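Local coordinates for nucleoporin-like protein RIP (Homo sapiens, PDB 2OLM) that carries an Arf-GAP zinc-finger domain, aids HIV-1 Rev in moving RNAs bearing the Rev-responsive element to the cytoplasm, and is required for vesicle docking or fusion in acrosome biogenesis, at residues A[75-78]-A[79-83]. Numbering follows the deposited sequence.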
loop_
_atom_site.group_PDB
_atom_site.type_symbol
_atom_site.label_atom_id
_atom_site.label_comp_id
_atom_site.label_asym_id
_atom_site.label_seq_id
_atom_site.Cartn_x
_atom_site.Cartn_y
_atom_site.Cartn_z
ATOM N N GLN A 75 9.620 -5.647 -13.099
ATOM C CA GLN A 75 11.086 -5.849 -13.007
ATOM C C GLN A 75 11.632 -5.355 -11.653
ATOM O O GLN A 75 12.418 -6.022 -10.972
ATOM C CB GLN A 75 11.777 -5.113 -14.165
ATOM C CG GLN A 75 11.714 -5.815 -15.504
ATOM C CD GLN A 75 12.221 -4.903 -16.605
ATOM O OE1 GLN A 75 13.308 -5.137 -17.161
ATOM N NE2 GLN A 75 11.476 -3.847 -16.903
ATOM N N GLU A 76 11.212 -4.183 -11.247
ATOM C CA GLU A 76 11.678 -3.670 -9.978
ATOM C C GLU A 76 11.221 -4.509 -8.783
ATOM O O GLU A 76 12.005 -4.814 -7.872
ATOM C CB GLU A 76 11.242 -2.228 -9.817
ATOM C CG GLU A 76 11.952 -1.281 -10.749
ATOM C CD GLU A 76 11.407 0.094 -10.746
ATOM O OE1 GLU A 76 10.178 0.282 -10.645
ATOM O OE2 GLU A 76 12.207 1.032 -10.865
ATOM N N ILE A 77 9.934 -4.879 -8.763
ATOM C CA ILE A 77 9.394 -5.708 -7.696
ATOM C C ILE A 77 10.149 -7.040 -7.601
ATOM O O ILE A 77 10.550 -7.462 -6.533
ATOM C CB ILE A 77 7.891 -5.936 -7.902
ATOM C CG1 ILE A 77 7.136 -4.607 -7.739
ATOM C CG2 ILE A 77 7.394 -7.073 -6.974
ATOM C CD1 ILE A 77 7.133 -4.020 -6.320
ATOM N N GLU A 78 10.411 -7.663 -8.742
ATOM C CA GLU A 78 11.146 -8.932 -8.725
ATOM C C GLU A 78 12.589 -8.781 -8.265
ATOM O O GLU A 78 13.104 -9.633 -7.543
ATOM C CB GLU A 78 11.092 -9.611 -10.072
ATOM C CG GLU A 78 9.663 -10.069 -10.420
ATOM C CD GLU A 78 9.526 -10.795 -11.705
ATOM O OE1 GLU A 78 10.509 -10.928 -12.447
ATOM O OE2 GLU A 78 8.406 -11.233 -11.983
ATOM N N PHE A 79 13.230 -7.680 -8.639
ATOM C CA PHE A 79 14.558 -7.409 -8.114
ATOM C C PHE A 79 14.540 -7.318 -6.598
ATOM O O PHE A 79 15.370 -7.855 -5.895
ATOM C CB PHE A 79 15.102 -6.108 -8.740
ATOM C CG PHE A 79 16.467 -5.739 -8.247
ATOM C CD1 PHE A 79 17.570 -6.420 -8.746
ATOM C CD2 PHE A 79 16.659 -4.785 -7.257
ATOM C CE1 PHE A 79 18.850 -6.124 -8.319
ATOM C CE2 PHE A 79 17.972 -4.502 -6.816
ATOM C CZ PHE A 79 19.045 -5.205 -7.362
ATOM N N LEU A 80 13.572 -6.588 -6.067
ATOM C CA LEU A 80 13.445 -6.436 -4.633
ATOM C C LEU A 80 13.173 -7.770 -3.926
ATOM O O LEU A 80 13.667 -8.009 -2.848
ATOM C CB LEU A 80 12.336 -5.434 -4.310
ATOM C CG LEU A 80 12.645 -3.983 -4.628
ATOM C CD1 LEU A 80 11.395 -3.085 -4.566
ATOM C CD2 LEU A 80 13.747 -3.424 -3.738
ATOM N N GLN A 81 12.376 -8.622 -4.562
ATOM C CA GLN A 81 12.084 -9.947 -3.999
ATOM C C GLN A 81 13.344 -10.777 -3.872
ATOM O O GLN A 81 13.466 -11.568 -2.946
ATOM C CB GLN A 81 11.088 -10.689 -4.868
ATOM C CG GLN A 81 9.694 -10.105 -4.734
ATOM C CD GLN A 81 8.696 -10.847 -5.577
ATOM O OE1 GLN A 81 9.025 -11.333 -6.674
ATOM N NE2 GLN A 81 7.464 -10.947 -5.087
ATOM N N LYS A 82 14.271 -10.605 -4.812
ATOM C CA LYS A 82 15.553 -11.336 -4.792
ATOM C C LYS A 82 16.593 -10.679 -3.893
ATOM O O LYS A 82 17.666 -11.256 -3.647
ATOM C CB LYS A 82 16.107 -11.442 -6.205
ATOM C CG LYS A 82 15.269 -12.308 -7.089
ATOM C CD LYS A 82 15.904 -12.446 -8.475
ATOM C CE LYS A 82 14.963 -13.131 -9.458
ATOM N NZ LYS A 82 14.095 -12.172 -10.220
ATOM N N HIS A 83 16.298 -9.469 -3.416
ATOM C CA HIS A 83 17.187 -8.721 -2.547
ATOM C C HIS A 83 16.485 -8.441 -1.222
ATOM O O HIS A 83 16.112 -9.407 -0.537
ATOM C CB HIS A 83 17.739 -7.480 -3.290
ATOM C CG HIS A 83 18.622 -7.849 -4.422
ATOM N ND1 HIS A 83 18.128 -8.258 -5.637
ATOM C CD2 HIS A 83 19.965 -8.020 -4.469
ATOM C CE1 HIS A 83 19.148 -8.588 -6.419
ATOM N NE2 HIS A 83 20.266 -8.472 -5.723
#
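E76 O receives L80 N at 3.0 Å and I77 O receives Q81 N at 2.9 Å, two i-to-i+4 bonds on the packed flank of helix 74-82 in the Arf-GAP domain. Here L80 lays its branch point against the upstream carbonyl, CG lying 3.4 Å from E76 O, while Q81 CG comes within 3.3 Å of I77 O. I77 and L80 are buried, resting on M15 and M19 of helix 3-20, so this flank joins two helices. Q81 straddles the border: its side chain touches both methionines, yet its extended chain crosses that of E78, the amide and carboxylate planes only 1° apart.

The looser side belongs to E78 and K82. K82 bends at its last torsion (chi4 91°), which carries its NZ back to 3.9 Å from E78 CB, but E78 OE1 remains 4.4 Å from K82 NZ, beyond a salt bridge; E78 OE2 instead bonds Q74.

Beyond this, F79 O accepts H83 ND1 at 2.8 Å, with an N-H...O angle of 158° and the oxygen at the imidazole edge. The same ND1 sits over the centre of the F79 ring. That ND1 donates here implies that it carries a proton, and the bond, which engages the F79 carbonyl through a side chain, would limit rotation of the imidazole.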